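Local coordinates for uncharacterized protein (Kribbella flavida, PDB 5EVH), which is of unknown function but carries a SnoaL-like domain of the NTF2 clan, a fold that in many relatives encloses a pocket for a small molecule, at residues 6-11 against 74-79; 58-63 against 82-87; 90-95 against 106-111. All coordinates share one frame; numbering follows the deposited sequence. Where two conformers were deposited one is given.

How the contacts relate
All three contacts meet on one mixed sheet, in which strand 75-84 lies between strands 61-71 and 92-99. Contact 1 packs the N-terminal helix on the beginning of strand 75-84, and contact 2 pairs the end of that strand with residues 58-63; their centres lie about 23 Å apart on opposite sides of the chain's centre. Contact 3 is about 14 Å from each and closest to the middle of the chain. It is joined to contact 1 by a probable hydrogen bond of 2.8 Å from Glu94 N to Leu78 O. Bound glycerol, probably from the crystallisation liquor though such molecules often mark pockets, is about 3 Å from the Ile60 side chain and about 4 Å from that of Phe110.

Contact 1 of 3, residues 6-11 against 74-79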
loop_
_atom_site.group_PDB
_atom_site.type_symbol
_atom_site.label_atom_id
_atom_site.label_comp_id
_atom_site.label_asym_id
_atom_site.label_seq_id
_atom_site.Cartn_x
_atom_site.Cartn_y
_atom_site.Cartn_z
ATOM N N THR A 6 2.418 -21.987 2.201
ATOM C CA THR A 6 3.158 -20.742 2.078
ATOM C C THR A 6 3.474 -20.439 0.627
ATOM O O THR A 6 4.349 -19.599 0.367
ATOM C CB THR A 6 4.480 -20.854 2.866
ATOM O OG1 THR A 6 5.201 -22.007 2.359
ATOM C CG2 THR A 6 4.235 -21.057 4.395
ATOM N N ALA A 7 2.836 -21.142 -0.330
ATOM C CA ALA A 7 3.333 -21.116 -1.706
ATOM C C ALA A 7 3.323 -19.698 -2.272
ATOM O O ALA A 7 4.299 -19.242 -2.899
ATOM C CB ALA A 7 2.488 -22.051 -2.598
ATOM N N ALA A 8 2.206 -18.987 -2.116
ATOM C CA ALA A 8 2.135 -17.690 -2.781
ATOM C C ALA A 8 3.117 -16.715 -2.156
ATOM O O ALA A 8 3.694 -15.878 -2.854
ATOM C CB ALA A 8 0.709 -17.084 -2.706
ATOM N N LEU A 9 3.252 -16.740 -0.836
ATOM C CA LEU A 9 4.192 -15.807 -0.204
ATOM C C LEU A 9 5.637 -16.154 -0.578
ATOM O O LEU A 9 6.473 -15.262 -0.749
ATOM C CB LEU A 9 4.047 -15.848 1.350
ATOM C CG LEU A 9 4.960 -14.827 2.110
ATOM C CD1 LEU A 9 4.767 -13.413 1.564
ATOM C CD2 LEU A 9 4.673 -14.841 3.606
ATOM N N ASP A 10 5.985 -17.444 -0.585
ATOM C CA ASP A 10 7.342 -17.837 -1.003
ATOM C C ASP A 10 7.659 -17.305 -2.398
ATOM O O ASP A 10 8.752 -16.769 -2.644
ATOM C CB ASP A 10 7.467 -19.361 -1.015
ATOM C CG ASP A 10 7.500 -19.972 0.395
ATOM O OD1 ASP A 10 7.740 -19.228 1.396
ATOM O OD2 ASP A 10 7.330 -21.211 0.471
ATOM N N THR A 11 6.687 -17.416 -3.331
ATOM C CA THR A 11 6.901 -16.883 -4.680
ATOM C C THR A 11 7.047 -15.358 -4.668
ATOM O O THR A 11 7.949 -14.784 -5.322
ATOM C CB THR A 11 5.730 -17.307 -5.567
ATOM O OG1 THR A 11 5.821 -18.727 -5.748
ATOM C CG2 THR A 11 5.772 -16.611 -6.907
ATOM N N THR A 74 -2.741 -19.082 -2.464
ATOM C CA THR A 74 -2.786 -18.462 -3.780
ATOM C C THR A 74 -2.616 -16.949 -3.783
ATOM O O THR A 74 -2.535 -16.366 -4.878
ATOM C CB THR A 74 -4.105 -18.804 -4.482
ATOM O OG1 THR A 74 -5.196 -18.292 -3.708
ATOM C CG2 THR A 74 -4.232 -20.364 -4.712
ATOM N N THR A 75 -2.612 -16.286 -2.630
ATOM C CA THR A 75 -2.411 -14.835 -2.645
ATOM C C THR A 75 -1.427 -14.460 -1.571
ATOM O O THR A 75 -1.244 -15.186 -0.579
ATOM C CB THR A 75 -3.691 -14.007 -2.402
ATOM O OG1 THR A 75 -4.196 -14.282 -1.101
ATOM C CG2 THR A 75 -4.772 -14.274 -3.498
ATOM N N ALA A 76 -0.817 -13.285 -1.762
ATOM C CA ALA A 76 0.140 -12.774 -0.823
ATOM C C ALA A 76 -0.047 -11.272 -0.754
ATOM O O ALA A 76 -0.479 -10.620 -1.721
ATOM C CB ALA A 76 1.606 -13.140 -1.227
ATOM N N LEU A 77 0.352 -10.718 0.378
ATOM C CA LEU A 77 0.246 -9.293 0.605
ATOM C C LEU A 77 1.541 -8.864 1.292
ATOM O O LEU A 77 1.942 -9.447 2.316
ATOM C CB LEU A 77 -1.004 -9.010 1.486
ATOM C CG LEU A 77 -1.395 -7.550 1.652
ATOM C CD1 LEU A 77 -1.770 -6.913 0.263
ATOM C CD2 LEU A 77 -2.617 -7.442 2.635
ATOM N N LEU A 78 2.211 -7.867 0.740
ATOM C CA LEU A 78 3.424 -7.427 1.419
ATOM C C LEU A 78 3.594 -5.925 1.327
ATOM O O LEU A 78 3.011 -5.250 0.460
ATOM C CB LEU A 78 4.657 -8.071 0.872
ATOM C CG LEU A 78 4.810 -8.228 -0.588
ATOM C CD1 LEU A 78 5.873 -7.256 -0.885
ATOM C CD2 LEU A 78 5.396 -9.579 -0.720
HETATM N N MSE A 79 4.346 -5.416 2.299
HETATM C CA MSE A 79 4.625 -3.968 2.334
HETATM C C MSE A 79 6.128 -3.848 2.599
HETATM O O MSE A 79 6.680 -4.582 3.459
HETATM C CB MSE A 79 3.828 -3.299 3.421
HETATM C CG MSE A 79 4.196 -1.773 3.461
HETATM SE SE MSE A 79 3.225 -0.792 4.870
HETATM C CE MSE A 79 1.367 -0.868 4.090
#
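Ala8 and Ala76 face each other where the first turn of helix 7-20 rests on the beginning of strand 75-84, and the short segments of helix and strand run at 49° to one another with their axes only 6.6 Å apart. So close an approach needs small residues, and alanine suits both positions.

The tightest packing is of a methyl on backbone. Ala8 CB sits against the peptide between Thr74 and Thr75, lying 3.4 Å from Thr75 N and 3.5 Å from Thr74 C. In return, Ala76 CB points toward the helix, where it meets the helix backbone: Ala8 O is 3.8 Å from it, and Leu9 CA 3.9 Å.

Side chains add a looser apolar layer. The two methyls, Ala8 CB and Ala76 CB, stand 4.3 Å apart. Leu9 starts off along the flank of the contact, but chi1 (-177°) sets CG anti to the backbone N, and chi2 (53°) then turns CD1 to 4.2 Å from Ala76 CB. Leu9 also packs on Ala69 of strand 61-71, while Ala12, one turn further along the helix, touches Ala76 and Leu78.

Polar bonds secure the helix start and the approach to the strand. Thr6, at the N-cap position, donates OG1 to Asp10 OD2 at 3.0 Å, meeting the carboxylate from above its plane, on the side of the helix turned from the strand. Asp72 OD1 accepts from both Thr74 N and Thr75 N, and the strand's backbone then pairs with strands 61-71 and 92-99. The opposite face of the strand belongs to the dimer: Thr75 and Leu77 pack on Phe70 and Ser68 of the second subunit.

The helix is therefore held to the sheet by close apolar fit, backbone polar groups being used within the helix on one side and within the sheet on the other.

Contact 2 of 3, residues 58-63 against 82-87; sequences SRILVG and TETVPV
Thr82 packs its CB against Leu61 CG at 3.8 Å, the two side chains crossing at about a right angle. Its methyl CG2 faces Leu61 CD2, while OG1 is bonded to Ala90 O, so threonine serves an apolar and a polar neighbour at once.

Glu83 makes both backbone hydrogen bonds of the contact, beside the corner the chain turns at Val62. Its N donates to Gly63 O at 2.9 Å from above the carbonyl plane, and its O receives Val62 N at 2.8 Å in a nearly straight bond (175°). The carboxylate then reaches back over Gly63, with OE2 3.6 Å from Gly63 CA; a residue without a side chain suits this close passage. Gly63 N is buried here with no partner. Val62 CG2 also leans on Glu83 O, at 3.5 Å.

At Thr84 the methyl lies alongside Ile60, with CG2 4.1 Å from Ile60 CG1. With OG1 between the backbone N and the carbonyl carbon (chi1 72°), the hydroxyl donates to Val87 O at 2.7 Å, which Thr84 N reaches from the same face, so two bonds close the turn. Val85 N is joined to Ile60 O through a water.

Beyond this, Val87 packs on Phe115 of helix 113-124. The arrangement is the open end of the antiparallel hairpin of strands 61-71 and 75-84, entered by a type I turn, Ser58 to Leu61, that leads from helix 47-58 into the NTF2-like sheet.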
loop_
_atom_site.group_PDB
_atom_site.type_symbol
_atom_site.label_atom_id
_atom_site.label_comp_id
_atom_site.label_asym_id
_atom_site.label_seq_id
_atom_site.Cartn_x
_atom_site.Cartn_y
_atom_site.Cartn_z
ATOM N N SER A 58 13.180 -1.005 -10.510
ATOM C CA SER A 58 14.220 -1.575 -9.666
ATOM C C SER A 58 15.482 -0.715 -9.722
ATOM O O SER A 58 16.149 -0.519 -8.696
ATOM C CB SER A 58 14.568 -3.017 -10.049
ATOM O OG SER A 58 15.651 -3.419 -9.205
ATOM N N ARG A 59 15.824 -0.198 -10.906
ATOM C CA ARG A 59 17.088 0.527 -11.065
ATOM C C ARG A 59 17.093 1.938 -10.473
ATOM O O ARG A 59 18.123 2.610 -10.547
ATOM C CB ARG A 59 17.460 0.642 -12.543
ATOM C CG ARG A 59 17.823 -0.655 -13.185
ATOM C CD ARG A 59 18.620 -0.377 -14.419
ATOM N NE ARG A 59 18.169 -1.206 -15.520
ATOM C CZ ARG A 59 18.675 -2.397 -15.825
ATOM N NH1 ARG A 59 19.652 -2.929 -15.102
ATOM N NH2 ARG A 59 18.191 -3.054 -16.864
ATOM N N ILE A 60 15.969 2.448 -9.981
ATOM C CA ILE A 60 16.037 3.656 -9.160
ATOM C C ILE A 60 16.134 3.283 -7.670
ATOM O O ILE A 60 16.424 4.153 -6.847
ATOM C CB ILE A 60 14.853 4.639 -9.350
ATOM C CG1 ILE A 60 13.615 4.129 -8.673
ATOM C CG2 ILE A 60 14.610 4.978 -10.846
ATOM C CD1 ILE A 60 12.467 5.049 -8.824
ATOM N N LEU A 61 15.969 2.010 -7.306
ATOM C CA LEU A 61 16.079 1.593 -5.903
ATOM C C LEU A 61 17.540 1.471 -5.464
ATOM O O LEU A 61 18.340 0.809 -6.138
ATOM C CB LEU A 61 15.465 0.204 -5.697
ATOM C CG LEU A 61 14.183 0.207 -4.921
ATOM C CD1 LEU A 61 13.180 1.015 -5.778
ATOM C CD2 LEU A 61 13.752 -1.221 -4.657
ATOM N N VAL A 62 17.857 1.995 -4.279
ATOM C CA VAL A 62 19.218 1.842 -3.730
ATOM C C VAL A 62 19.188 1.209 -2.351
ATOM O O VAL A 62 20.242 1.093 -1.686
ATOM C CB VAL A 62 19.987 3.172 -3.712
ATOM C CG1 VAL A 62 20.173 3.728 -5.194
ATOM C CG2 VAL A 62 19.252 4.263 -2.810
ATOM N N GLY A 63 18.010 0.780 -1.897
ATOM C CA GLY A 63 17.895 -0.006 -0.663
ATOM C C GLY A 63 16.426 -0.337 -0.490
ATOM O O GLY A 63 15.558 0.218 -1.180
ATOM N N THR A 82 11.331 1.414 0.417
ATOM C CA THR A 82 12.428 1.511 -0.550
ATOM C C THR A 82 13.163 2.823 -0.324
ATOM O O THR A 82 12.582 3.797 0.178
ATOM C CB THR A 82 11.974 1.454 -2.053
ATOM O OG1 THR A 82 11.364 2.693 -2.465
ATOM C CG2 THR A 82 10.971 0.284 -2.349
ATOM N N GLU A 83 14.455 2.846 -0.698
ATOM C CA GLU A 83 15.245 4.072 -0.723
ATOM C C GLU A 83 15.524 4.396 -2.188
ATOM O O GLU A 83 15.839 3.477 -2.946
ATOM C CB GLU A 83 16.558 3.863 0.003
ATOM C CG GLU A 83 16.275 3.402 1.474
ATOM C CD GLU A 83 17.559 2.780 2.098
ATOM O OE1 GLU A 83 18.648 3.452 2.117
ATOM O OE2 GLU A 83 17.439 1.601 2.531
ATOM N N THR A 84 15.509 5.694 -2.564
ATOM C CA THR A 84 15.909 6.146 -3.905
ATOM C C THR A 84 16.748 7.408 -3.738
ATOM O O THR A 84 16.806 7.986 -2.642
ATOM C CB THR A 84 14.665 6.444 -4.815
ATOM O OG1 THR A 84 14.030 7.644 -4.365
ATOM C CG2 THR A 84 13.624 5.282 -4.748
ATOM N N VAL A 85 17.417 7.846 -4.825
ATOM C CA VAL A 85 18.172 9.105 -4.764
ATOM C C VAL A 85 17.266 10.307 -4.529
ATOM O O VAL A 85 17.515 11.056 -3.562
ATOM C CB VAL A 85 19.091 9.254 -5.990
ATOM C CG1 VAL A 85 19.684 10.709 -6.032
ATOM C CG2 VAL A 85 20.237 8.255 -5.831
ATOM N N PRO A 86 16.201 10.535 -5.321
ATOM C CA PRO A 86 15.382 11.738 -5.098
ATOM C C PRO A 86 14.493 11.652 -3.886
ATOM O O PRO A 86 14.213 12.689 -3.264
ATOM C CB PRO A 86 14.555 11.851 -6.390
ATOM C CG PRO A 86 14.480 10.443 -6.941
ATOM C CD PRO A 86 15.797 9.788 -6.545
ATOM N N VAL A 87 14.090 10.449 -3.495
ATOM C CA VAL A 87 13.130 10.287 -2.418
ATOM C C VAL A 87 13.723 9.311 -1.409
ATOM O O VAL A 87 13.812 8.117 -1.712
ATOM C CB VAL A 87 11.781 9.783 -2.975
ATOM C CG1 VAL A 87 10.779 9.578 -1.823
ATOM C CG2 VAL A 87 11.251 10.786 -4.129
HETATM O O HOH W 1 17.555 6.557 -7.099
#

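Contact 3 of 3, residues 90-95 against 106-111; sequences APAAEH and LRIIFD
Glu94 lies alongside Ile108, both side chains leaving the same face of the sheet. Its CG, anti to the carbonyl carbon (chi1 -64°), is 4.0 Å from Ile108 CG1, and the extended chain carries OE2 to 3.6 Å from Ile108 CD1. The aliphatic part of the glutamate thus packs on the isoleucine, while buried OE2 is bonded to Tyr80 OH in the neighbouring strand. Ile108 CG1 in turn sits at the edge of the Phe110 ring, in its plane.

Ala93 with Ile109 and His95 with Arg107 are hydrogen-bonded antiparallel pairs. Ile109 N to Ala93 O, at 2.8 Å, is directed nearly along the C=O axis, whereas Ala93 N, His95 N and Arg107 N each lie in the plane of the carbonyl they meet.

Waters bridge both ends. One links Pro91 O to Asp111 N. Another lies in plane at the edges of the His95 ring and the Arg107 guanidinium, 2.9 Å from His95 ND1 and 3.0 Å from Arg107 NE.

On the face of Ala93 the second subunit comes close, and small Ala93 meets its own copy there; Asp111 OD2 forms a salt bridge with Arg112 of that subunit. Phe110 meets Phe57 on helix 47-58, beside a bound glycerol. This is the central hairpin, strands 92-99 and 102-109, of an NTF2-like alpha+beta fold, with one sheet face turned to helices and the other to a dimer partner.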
loop_
_atom_site.group_PDB
_atom_site.type_symbol
_atom_site.label_atom_id
_atom_site.label_comp_id
_atom_site.label_asym_id
_atom_site.label_seq_id
_atom_site.Cartn_x
_atom_site.Cartn_y
_atom_site.Cartn_z
ATOM N N ALA A 90 10.313 5.587 0.026
ATOM C CA ALA A 90 9.160 5.483 -0.864
ATOM C C ALA A 90 8.581 4.079 -0.628
ATOM O O ALA A 90 8.906 3.129 -1.331
ATOM C CB ALA A 90 9.612 5.694 -2.308
ATOM N N PRO A 91 7.783 3.902 0.413
ATOM C CA PRO A 91 7.258 2.555 0.705
ATOM C C PRO A 91 6.188 2.134 -0.303
ATOM O O PRO A 91 5.508 2.970 -0.901
ATOM C CB PRO A 91 6.666 2.708 2.104
ATOM C CG PRO A 91 6.113 4.117 2.062
ATOM C CD PRO A 91 7.308 4.911 1.380
ATOM N N ALA A 92 6.060 0.820 -0.516
ATOM C CA ALA A 92 5.074 0.303 -1.453
ATOM C C ALA A 92 4.359 -0.895 -0.831
ATOM O O ALA A 92 4.912 -1.582 0.033
ATOM C CB ALA A 92 5.691 -0.111 -2.810
ATOM N N ALA A 93 3.136 -1.158 -1.271
ATOM C CA ALA A 93 2.465 -2.392 -0.857
ATOM C C ALA A 93 2.007 -3.137 -2.107
ATOM O O ALA A 93 1.619 -2.496 -3.107
ATOM C CB ALA A 93 1.221 -2.073 0.028
ATOM N N GLU A 94 2.051 -4.488 -2.061
ATOM C CA GLU A 94 1.705 -5.291 -3.215
ATOM C C GLU A 94 0.766 -6.390 -2.794
ATOM O O GLU A 94 1.009 -7.075 -1.777
ATOM C CB GLU A 94 2.948 -5.983 -3.919
ATOM C CG GLU A 94 3.888 -4.961 -4.480
ATOM C CD GLU A 94 5.165 -5.611 -5.053
ATOM O OE1 GLU A 94 5.241 -6.837 -4.932
ATOM O OE2 GLU A 94 6.054 -4.900 -5.613
ATOM N N HIS A 95 -0.264 -6.611 -3.627
ATOM C CA HIS A 95 -1.177 -7.715 -3.442
ATOM C C HIS A 95 -0.964 -8.626 -4.646
ATOM O O HIS A 95 -1.153 -8.178 -5.788
ATOM C CB HIS A 95 -2.621 -7.223 -3.380
ATOM C CG HIS A 95 -3.627 -8.346 -3.335
ATOM N ND1 HIS A 95 -4.849 -8.278 -3.979
ATOM C CD2 HIS A 95 -3.619 -9.544 -2.677
ATOM C CE1 HIS A 95 -5.542 -9.391 -3.746
ATOM N NE2 HIS A 95 -4.804 -10.190 -2.981
ATOM N N LEU A 106 -1.062 -8.567 -9.957
ATOM C CA LEU A 106 -0.213 -7.810 -9.044
ATOM C C LEU A 106 -0.825 -6.428 -8.947
ATOM O O LEU A 106 -0.932 -5.749 -9.977
ATOM C CB LEU A 106 1.224 -7.737 -9.565
ATOM C CG LEU A 106 2.225 -7.212 -8.505
ATOM C CD1 LEU A 106 3.629 -7.718 -8.918
ATOM C CD2 LEU A 106 2.283 -5.770 -8.417
ATOM N N ARG A 107 -1.274 -6.025 -7.745
ATOM C CA ARG A 107 -1.711 -4.644 -7.542
ATOM C C ARG A 107 -0.682 -3.973 -6.639
ATOM O O ARG A 107 -0.431 -4.446 -5.520
ATOM C CB ARG A 107 -3.123 -4.543 -6.951
ATOM C CG ARG A 107 -3.486 -3.059 -6.665
ATOM C CD ARG A 107 -5.014 -2.840 -6.261
ATOM N NE ARG A 107 -6.029 -3.698 -6.937
ATOM C CZ ARG A 107 -6.722 -3.334 -8.020
ATOM N NH1 ARG A 107 -7.623 -4.162 -8.527
ATOM N NH2 ARG A 107 -6.526 -2.142 -8.610
ATOM N N ILE A 108 -0.107 -2.868 -7.102
ATOM C CA ILE A 108 0.931 -2.202 -6.304
ATOM C C ILE A 108 0.521 -0.769 -5.995
ATOM O O ILE A 108 -0.064 -0.084 -6.836
ATOM C CB ILE A 108 2.314 -2.264 -6.981
ATOM C CG1 ILE A 108 3.334 -1.401 -6.202
ATOM C CG2 ILE A 108 2.294 -1.765 -8.445
ATOM C CD1 ILE A 108 4.777 -1.729 -6.638
ATOM N N ILE A 109 0.737 -0.344 -4.739
ATOM C CA ILE A 109 0.344 1.008 -4.294
ATOM C C ILE A 109 1.598 1.698 -3.786
ATOM O O ILE A 109 2.290 1.154 -2.928
ATOM C CB ILE A 109 -0.707 0.956 -3.165
ATOM C CG1 ILE A 109 -1.914 0.139 -3.627
ATOM C CG2 ILE A 109 -1.090 2.412 -2.829
ATOM C CD1 ILE A 109 -3.027 0.004 -2.491
ATOM N N PHE A 110 1.869 2.903 -4.284
ATOM C CA PHE A 110 2.848 3.775 -3.664
ATOM C C PHE A 110 2.489 5.208 -4.038
ATOM O O PHE A 110 1.685 5.462 -4.954
ATOM C CB PHE A 110 4.278 3.464 -4.109
ATOM C CG PHE A 110 4.473 3.501 -5.594
ATOM C CD1 PHE A 110 4.346 2.326 -6.342
ATOM C CD2 PHE A 110 4.774 4.691 -6.235
ATOM C CE1 PHE A 110 4.543 2.363 -7.771
ATOM C CE2 PHE A 110 4.965 4.759 -7.642
ATOM C CZ PHE A 110 4.828 3.601 -8.406
ATOM N N ASP A 111 3.053 6.144 -3.300
ATOM C CA ASP A 111 2.687 7.554 -3.443
ATOM C C ASP A 111 3.644 8.148 -4.477
ATOM O O ASP A 111 4.868 8.194 -4.245
ATOM C CB ASP A 111 2.825 8.267 -2.105
ATOM C CG ASP A 111 2.453 9.743 -2.180
ATOM O OD1 ASP A 111 1.807 10.168 -3.196
ATOM O OD2 ASP A 111 2.771 10.493 -1.209
HETATM O O HOH W 2 4.801 5.548 -1.043
HETATM O O HOH W 3 -6.072 -6.552 -5.974
#